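Local coordinates for Melibiose/raffinose/stachyose-binding protein MelE (Bacillus subtilis subsp. subtilis str. 168, PDB 4R6H) that binds melibiose, raffinose and stachyose as the solute-binding component of the ABC transporter that imports these sugars, at residues 86-98 with 307-319. Numbering follows the deposited sequence. Where two conformers were deposited one is given.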
ATOM      1  N   ASN A  86      -2.793   9.196  26.497  1.00 24.83           N
ATOM      2  CA  ASN A  86      -4.101   8.535  26.562  1.00 26.60           C
ATOM      3  C   ASN A  86      -5.226   9.514  26.202  1.00 32.47           C
ATOM      4  O   ASN A  86      -6.200   9.674  26.935  1.00 31.82           O
ATOM      5  CB  ASN A  86      -4.282   7.865  27.931  1.00 30.60           C
ATOM      6  CG  ASN A  86      -4.141   6.371  27.835  1.00 47.31           C
ATOM      7  OD1 ASN A  86      -3.177   5.791  28.333  1.00 69.08           O
ATOM      8  ND2 ASN A  86      -5.083   5.736  27.130  1.00 58.22           N
ATOM      9  N   ASP A  87      -5.049  10.177  25.060  1.00 25.54           N
ATOM     10  CA  ASP A  87      -5.879  11.274  24.603  1.00 25.19           C
ATOM     11  C   ASP A  87      -6.016  11.191  23.087  1.00 23.54           C
ATOM     12  O   ASP A  87      -5.622  12.089  22.336  1.00 25.45           O
ATOM     13  CB  ASP A  87      -5.291  12.646  25.017  1.00 27.89           C
ATOM     14  CG  ASP A  87      -6.189  13.808  24.650  1.00 54.34           C
ATOM     15  OD1 ASP A  87      -7.432  13.628  24.711  1.00 37.50           O
ATOM     16  OD2 ASP A  87      -5.653  14.892  24.292  1.00 35.45           O
ATOM     17  N   LEU A  88      -6.652  10.107  22.668  1.00 23.47           N
ATOM     18  CA  LEU A  88      -6.808   9.814  21.267  1.00 22.04           C
ATOM     19  C   LEU A  88      -7.986  10.547  20.668  1.00 21.30           C
ATOM     20  O   LEU A  88      -8.910  10.907  21.351  1.00 23.29           O
ATOM     21  CB  LEU A  88      -6.946   8.319  21.029  1.00 22.58           C
ATOM     22  CG  LEU A  88      -5.651   7.497  21.111  1.00 26.42           C
ATOM     23  CD1 LEU A  88      -5.193   7.316  22.564  1.00 32.82           C
ATOM     24  CD2 LEU A  88      -5.821   6.165  20.425  1.00 26.29           C
ATOM     25  N   PRO A  89      -7.947  10.746  19.351  1.00 20.15           N
ATOM     26  CA  PRO A  89      -9.156  11.162  18.699  1.00 21.66           C
ATOM     27  C   PRO A  89     -10.221  10.092  18.870  1.00 18.04           C
ATOM     28  O   PRO A  89      -9.915   8.922  19.117  1.00 20.69           O
ATOM     29  CB  PRO A  89      -8.737  11.235  17.220  1.00 21.53           C
ATOM     30  CG  PRO A  89      -7.250  11.121  17.203  1.00 21.41           C
ATOM     31  CD  PRO A  89      -6.939  10.296  18.377  1.00 21.91           C
ATOM     32  N   ASP A  90     -11.476  10.476  18.674  1.00 18.19           N
ATOM     33  CA  ASP A  90     -12.579   9.503  18.798  1.00 20.02           C
ATOM     34  C   ASP A  90     -12.461   8.401  17.733  1.00 18.44           C
ATOM     35  O   ASP A  90     -12.667   7.233  17.996  1.00 18.13           O
ATOM     36  CB  ASP A  90     -13.928  10.191  18.707  1.00 19.51           C
ATOM     37  CG  ASP A  90     -14.097  11.296  19.765  1.00 22.96           C
ATOM     38  OD1 ASP A  90     -13.811  11.014  20.956  1.00 22.46           O
ATOM     39  OD2 ASP A  90     -14.443  12.432  19.364  1.00 24.09           O
ATOM     40  N   LEU A  91     -12.086   8.839  16.549  1.00 17.75           N
ATOM     41  CA  LEU A  91     -11.866   7.929  15.418  1.00 18.87           C
ATOM     42  C   LEU A  91     -10.521   8.277  14.796  1.00 16.81           C
ATOM     43  O   LEU A  91     -10.193   9.465  14.638  1.00 17.68           O
ATOM     44  CB  LEU A  91     -12.955   8.111  14.379  1.00 17.45           C
ATOM     45  CG  LEU A  91     -14.342   7.575  14.723  1.00 16.63           C
ATOM     46  CD1 LEU A  91     -15.430   8.211  13.857  1.00 20.36           C
ATOM     47  CD2 LEU A  91     -14.387   6.066  14.609  1.00 18.26           C
ATOM     48  N   PHE A  92      -9.791   7.257  14.393  1.00 16.89           N
ATOM     49  CA  PHE A  92      -8.475   7.477  13.801  1.00 17.27           C
ATOM     50  C   PHE A  92      -8.166   6.395  12.767  1.00 16.44           C
ATOM     51  O   PHE A  92      -8.712   5.323  12.763  1.00 17.59           O
ATOM     52  CB  PHE A  92      -7.392   7.582  14.881  1.00 17.55           C
ATOM     53  CG  PHE A  92      -7.355   6.428  15.816  1.00 18.86           C
ATOM     54  CD1 PHE A  92      -8.150   6.416  16.966  1.00 18.19           C
ATOM     55  CD2 PHE A  92      -6.573   5.330  15.548  1.00 20.74           C
ATOM     56  CE1 PHE A  92      -8.135   5.311  17.798  1.00 17.22           C
ATOM     57  CE2 PHE A  92      -6.544   4.241  16.407  1.00 20.35           C
ATOM     58  CZ  PHE A  92      -7.333   4.236  17.520  1.00 20.28           C
ATOM     59  N   ASP A  93      -7.229   6.725  11.898  1.00 17.25           N
ATOM     60  CA  ASP A  93      -6.795   5.849  10.803  1.00 17.27           C
ATOM     61  C   ASP A  93      -5.597   5.025  11.263  1.00 17.22           C
ATOM     62  O   ASP A  93      -4.566   5.575  11.739  1.00 18.58           O
ATOM     63  CB  ASP A  93      -6.444   6.765   9.653  1.00 17.44           C
ATOM     64  CG  ASP A  93      -6.193   6.054   8.304  1.00 17.85           C
ATOM     65  OD1 ASP A  93      -6.091   4.819   8.259  1.00 17.67           O
ATOM     66  OD2 ASP A  93      -6.072   6.832   7.293  1.00 18.63           O
ATOM     67  N   THR A  94      -5.706   3.709  11.167  1.00 16.95           N
ATOM     68  CA  THR A  94      -4.583   2.865  11.538  1.00 16.52           C
ATOM     69  C   THR A  94      -3.566   2.628  10.402  1.00 21.59           C
ATOM     70  O   THR A  94      -2.468   2.160  10.676  1.00 19.16           O
ATOM     71  CB  THR A  94      -5.069   1.522  12.104  1.00 20.90           C
ATOM     72  OG1 THR A  94      -5.880   0.859  11.136  1.00 20.95           O
ATOM     73  CG2 THR A  94      -5.920   1.754  13.347  1.00 20.65           C
ATOM     74  N   HIS A  95      -3.956   2.916   9.163  1.00 18.99           N
ATOM     75  CA  HIS A  95      -3.120   2.898   7.959  1.00 21.38           C
ATOM     76  C   HIS A  95      -2.051   1.817   7.879  1.00 21.14           C
ATOM     77  O   HIS A  95      -0.884   2.114   7.603  1.00 23.21           O
ATOM     78  CB  HIS A  95      -2.518   4.295   7.728  1.00 19.59           C
ATOM     79  CG  HIS A  95      -1.524   4.742   8.765  1.00 22.02           C
ATOM     80  ND1 HIS A  95      -0.178   4.883   8.481  1.00 24.08           N
ATOM     81  CD2 HIS A  95      -1.686   5.195  10.026  1.00 20.02           C
ATOM     82  CE1 HIS A  95       0.446   5.332   9.552  1.00 26.47           C
ATOM     83  NE2 HIS A  95      -0.448   5.547  10.498  1.00 22.54           N
ATOM     84  N   GLY A  96      -2.459   0.583   8.114  1.00 21.50           N
ATOM     85  CA  GLY A  96      -1.569  -0.592   7.996  1.00 22.69           C
ATOM     86  C   GLY A  96      -0.864  -1.030   9.246  1.00 25.84           C
ATOM     87  O   GLY A  96      -0.089  -1.982   9.207  1.00 27.45           O
ATOM     88  N   TRP A  97      -1.135  -0.350  10.356  1.00 21.71           N
ATOM     89  CA  TRP A  97      -0.497  -0.617  11.633  1.00 25.13           C
ATOM     90  C   TRP A  97      -1.510  -0.947  12.733  1.00 24.62           C
ATOM     91  O   TRP A  97      -1.187  -0.785  13.909  1.00 22.76           O
ATOM     92  CB  TRP A  97       0.338   0.600  12.050  1.00 23.10           C
ATOM     93  CG  TRP A  97       1.462   0.962  11.130  1.00 24.75           C
ATOM     94  CD1 TRP A  97       1.402   1.809  10.039  1.00 32.03           C
ATOM     95  CD2 TRP A  97       2.805   0.514  11.219  1.00 26.90           C
ATOM     96  NE1 TRP A  97       2.634   1.885   9.444  1.00 34.61           N
ATOM     97  CE2 TRP A  97       3.516   1.102  10.141  1.00 32.67           C
ATOM     98  CE3 TRP A  97       3.481  -0.330  12.098  1.00 28.36           C
ATOM     99  CZ2 TRP A  97       4.889   0.887   9.942  1.00 30.09           C
ATOM    100  CZ3 TRP A  97       4.843  -0.556  11.889  1.00 42.23           C
ATOM    101  CH2 TRP A  97       5.517   0.046  10.807  1.00 31.87           C
ATOM    102  N   GLY A  98      -2.697  -1.400  12.345  1.00 24.27           N
ATOM    103  CA  GLY A  98      -3.810  -1.638  13.280  1.00 27.80           C
ATOM    104  C   GLY A  98      -3.460  -2.480  14.504  1.00 28.31           C
ATOM    105  O   GLY A  98      -3.667  -2.064  15.655  1.00 29.64           O
ATOM    106  N   GLU A 307      -4.822  -3.172   4.453  1.00 21.85           N
ATOM    107  CA  GLU A 307      -5.240  -1.876   4.995  1.00 21.74           C
ATOM    108  C   GLU A 307      -4.723  -0.753   4.176  1.00 24.98           C
ATOM    109  O   GLU A 307      -3.529  -0.711   3.870  1.00 26.08           O
ATOM    110  CB  GLU A 307      -4.598  -1.617   6.353  1.00 39.36           C
ATOM    111  CG  GLU A 307      -5.301  -2.163   7.537  1.00 34.45           C
ATOM    112  CD  GLU A 307      -4.692  -1.646   8.823  1.00 32.74           C
ATOM    113  OE1 GLU A 307      -4.011  -2.427   9.516  1.00 34.97           O
ATOM    114  OE2 GLU A 307      -4.842  -0.452   9.123  1.00 31.37           O
ATOM    115  N   ARG A 308      -5.572   0.212   3.884  1.00 19.85           N
ATOM    116  CA  ARG A 308      -5.130   1.459   3.341  1.00 20.71           C
ATOM    117  C   ARG A 308      -5.589   2.571   4.289  1.00 21.68           C
ATOM    118  O   ARG A 308      -4.781   3.118   5.074  1.00 21.34           O
ATOM    119  CB  ARG A 308      -5.604   1.652   1.889  1.00 26.25           C
ATOM    120  CG  ARG A 308      -5.374   3.025   1.318  1.00 27.46           C
ATOM    121  CD  ARG A 308      -3.970   3.235   0.866  1.00 37.70           C
ATOM    122  NE  ARG A 308      -3.936   4.352  -0.079  1.00 35.58           N
ATOM    123  CZ  ARG A 308      -2.849   5.067  -0.348  1.00 56.09           C
ATOM    124  NH1 ARG A 308      -1.697   4.796   0.250  1.00 57.18           N
ATOM    125  NH2 ARG A 308      -2.919   6.065  -1.218  1.00 58.27           N
ATOM    126  N   TYR A 309      -6.874   2.921   4.205  1.00 18.19           N
ATOM    127  CA  TYR A 309      -7.477   3.867   5.151  1.00 16.54           C
ATOM    128  C   TYR A 309      -8.477   3.135   6.000  1.00 16.50           C
ATOM    129  O   TYR A 309      -9.336   2.425   5.497  1.00 16.94           O
ATOM    130  CB  TYR A 309      -8.171   5.013   4.412  1.00 17.92           C
ATOM    131  CG  TYR A 309      -7.304   5.755   3.454  1.00 17.63           C
ATOM    132  CD1 TYR A 309      -6.066   6.229   3.820  1.00 17.85           C
ATOM    133  CD2 TYR A 309      -7.732   5.960   2.166  1.00 19.45           C
ATOM    134  CE1 TYR A 309      -5.298   6.960   2.921  1.00 17.78           C
ATOM    135  CE2 TYR A 309      -6.975   6.659   1.268  1.00 19.94           C
ATOM    136  CZ  TYR A 309      -5.747   7.131   1.655  1.00 18.06           C
ATOM    137  OH  TYR A 309      -4.922   7.847   0.793  1.00 23.27           O
ATOM    138  N   THR A 310      -8.421   3.369   7.321  1.00 16.71           N
ATOM    139  CA  THR A 310      -9.390   2.781   8.220  1.00 15.62           C
ATOM    140  C   THR A 310      -9.983   3.806   9.175  1.00 17.92           C
ATOM    141  O   THR A 310      -9.473   4.921   9.283  1.00 16.20           O
ATOM    142  CB  THR A 310      -8.806   1.647   9.088  1.00 19.08           C
ATOM    143  OG1 THR A 310      -7.912   2.217  10.058  1.00 17.36           O
ATOM    144  CG2 THR A 310      -8.053   0.605   8.255  1.00 18.71           C
ATOM    145  N   LEU A 311     -11.083   3.416   9.788  1.00 16.57           N
ATOM    146  CA  LEU A 311     -11.689   4.127  10.913  1.00 16.15           C
ATOM    147  C   LEU A 311     -11.664   3.132  12.058  1.00 17.25           C
ATOM    148  O   LEU A 311     -12.402   2.143  12.050  1.00 17.25           O
ATOM    149  CB  LEU A 311     -13.146   4.559  10.619  1.00 15.59           C
ATOM    150  CG  LEU A 311     -13.234   5.758   9.690  1.00 18.29           C
ATOM    151  CD1 LEU A 311     -14.616   5.911   9.068  1.00 19.62           C
ATOM    152  CD2 LEU A 311     -12.860   7.068  10.418  1.00 20.60           C
ATOM    153  N   ALA A 312     -10.833   3.422  13.057  1.00 16.83           N
ATOM    154  CA  ALA A 312     -10.779   2.722  14.320  1.00 16.56           C
ATOM    155  C   ALA A 312     -11.325   3.662  15.384  1.00 18.15           C
ATOM    156  O   ALA A 312     -11.116   4.879  15.315  1.00 17.67           O
ATOM    157  CB  ALA A 312      -9.345   2.351  14.652  1.00 19.86           C
ATOM    158  N   ALA A 313     -12.082   3.126  16.331  1.00 18.63           N
ATOM    159  CA  ALA A 313     -12.644   3.933  17.426  1.00 18.19           C
ATOM    160  C   ALA A 313     -11.760   3.756  18.630  1.00 17.86           C
ATOM    161  O   ALA A 313     -11.290   2.659  18.951  1.00 19.04           O
ATOM    162  CB  ALA A 313     -14.076   3.506  17.743  1.00 18.31           C
ATOM    163  N   TRP A 314     -11.549   4.840  19.349  1.00 19.31           N
ATOM    164  CA  TRP A 314     -10.816   4.730  20.607  1.00 16.74           C
ATOM    165  C   TRP A 314     -11.724   4.089  21.669  1.00 19.36           C
ATOM    166  O   TRP A 314     -12.807   4.601  21.925  1.00 21.88           O
ATOM    167  CB  TRP A 314     -10.419   6.108  21.065  1.00 20.56           C
ATOM    168  CG  TRP A 314      -9.643   6.134  22.354  1.00 18.48           C
ATOM    169  CD1 TRP A 314      -8.851   5.151  22.869  1.00 21.57           C
ATOM    170  CD2 TRP A 314      -9.572   7.240  23.258  1.00 22.14           C
ATOM    171  NE1 TRP A 314      -8.283   5.580  24.066  1.00 24.35           N
ATOM    172  CE2 TRP A 314      -8.698   6.860  24.309  1.00 23.33           C
ATOM    173  CE3 TRP A 314     -10.137   8.502  23.271  1.00 22.70           C
ATOM    174  CZ2 TRP A 314      -8.418   7.712  25.401  1.00 27.35           C
ATOM    175  CZ3 TRP A 314      -9.825   9.387  24.367  1.00 24.66           C
ATOM    176  CH2 TRP A 314      -8.982   8.965  25.387  1.00 27.08           C
ATOM    177  N   LYS A 315     -11.247   2.990  22.247  1.00 20.15           N
ATOM    178  CA  LYS A 315     -12.039   2.222  23.213  0.50 23.80           C
ATOM    179  C   LYS A 315     -12.466   3.057  24.415  1.00 27.54           C
ATOM    180  O   LYS A 315     -13.522   2.808  24.995  1.00 28.71           O
ATOM    181  CB  LYS A 315     -11.291   0.965  23.664  0.50 23.72           C
ATOM    182  CG  LYS A 315     -10.080   1.204  24.556  0.50 24.83           C
ATOM    183  CD  LYS A 315      -9.397  -0.111  24.935  0.50 30.25           C
ATOM    184  CE  LYS A 315      -8.187   0.121  25.824  0.50 45.05           C
ATOM    185  NZ  LYS A 315      -8.561   0.435  27.231  0.50 41.82           N
ATOM    186  N   ASP A 316     -11.659   4.045  24.775  1.00 25.08           N
ATOM    187  CA  ASP A 316     -11.955   4.865  25.924  1.00 27.28           C
ATOM    188  C   ASP A 316     -12.514   6.234  25.549  1.00 26.67           C
ATOM    189  O   ASP A 316     -12.610   7.108  26.393  1.00 29.37           O
ATOM    190  CB  ASP A 316     -10.720   4.913  26.845  1.00 25.54           C
ATOM    191  CG  ASP A 316     -10.428   3.555  27.454  1.00 27.29           C
ATOM    192  OD1 ASP A 316     -11.373   2.799  27.755  1.00 33.31           O
ATOM    193  OD2 ASP A 316      -9.242   3.207  27.565  1.00 34.50           O
ATOM    194  N   SER A 317     -12.962   6.419  24.300  1.00 23.71           N
ATOM    195  CA  SER A 317     -13.598   7.666  23.923  1.00 24.96           C
ATOM    196  C   SER A 317     -14.882   7.888  24.699  1.00 27.00           C
ATOM    197  O   SER A 317     -15.707   6.993  24.775  1.00 25.63           O
ATOM    198  CB  SER A 317     -13.975   7.677  22.442  1.00 26.44           C
ATOM    199  OG  SER A 317     -14.771   8.816  22.089  1.00 25.05           O
ATOM    200  N   PRO A 318     -15.052   9.095  25.261  1.00 29.36           N
ATOM    201  CA  PRO A 318     -16.368   9.413  25.844  1.00 27.93           C
ATOM    202  C   PRO A 318     -17.480   9.427  24.799  1.00 33.98           C
ATOM    203  O   PRO A 318     -18.648   9.301  25.148  1.00 31.95           O
ATOM    204  CB  PRO A 318     -16.161  10.811  26.434  1.00 35.88           C
ATOM    205  CG  PRO A 318     -14.693  10.948  26.643  1.00 39.24           C
ATOM    206  CD  PRO A 318     -14.036  10.117  25.573  1.00 31.18           C
ATOM    207  N   GLN A 319     -17.107   9.513  23.521  1.00 26.33           N
ATOM    208  CA  GLN A 319     -18.065   9.561  22.440  1.00 27.63           C
ATOM    209  C   GLN A 319     -18.022   8.278  21.572  1.00 23.31           C
ATOM    210  O   GLN A 319     -18.337   8.325  20.379  1.00 24.95           O
ATOM    211  CB  GLN A 319     -17.797  10.826  21.625  1.00 36.31           C
ATOM    212  CG  GLN A 319     -18.648  11.993  22.120  1.00 67.51           C
ATOM    213  CD  GLN A 319     -18.023  13.349  21.899  1.00 59.61           C
ATOM    214  OE1 GLN A 319     -18.530  14.357  22.388  1.00118.59           O
ATOM    215  NE2 GLN A 319     -16.918  13.387  21.170  1.00 87.55           N
TER
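Glu307 drives its carboxylate into the type I' turn formed by Thr94 to Trp97 and is gripped there at both oxygens. Thr94 OG1 donates to Glu307 OE2 at 2.6 Å, and Gly96 N reaches the same oxygen at 2.8 Å from the opposite face of the carboxylate, while Gly98 N takes the syn lone pair of Glu307 OE1 at a longer 3.3 Å. Thr94 OG1 accepts from Thr310 OG1 at 2.7 Å, so a relay of hydroxyls ends on the acid. A glutamine in place of Glu307 would probably weaken this grip, since an amide nitrogen at either oxygen position would leave a donor without its acceptor. Asp93, the residue before the turn, ties it to 307-319: with CG anti to the backbone N (chi1 -170°), OD1 receives Thr310 N and His95 N from opposite faces of its plane, the latter closing an Asx turn, while OD2 bonds Thr40.

Phe92 and Ala312 form an antiparallel hydrogen-bonded pair (Phe92 N to Ala312 O and Ala312 N to Phe92 O, each 2.9 Å). Ala312 CB sits over the Phe92 ring face, 4.1 Å from its centroid, a CH-pi contact. At Trp314 the indole lies between Leu88 CB, 3.6 Å from Trp314 CD2, on one face and the Asp316-Ser317 backbone on the other. Asp90 OD1 accepts from Ser317 OG at 2.7 Å; Asp90 OD2 is bonded by Thr36 N and only weakly by Gln319.

This short antiparallel pairing, continued by side-chain bonds to the turn, joins segments over 200 residues apart in the solute-binding protein fold. Strand 310-313 is central in a three-stranded antiparallel sheet, between 91-92 and 136-137. Leu91 packs on helix 320-331, and Phe92 on helix 75-84, whereas strand 33-38 meets Pro89, Asp90 and Leu91.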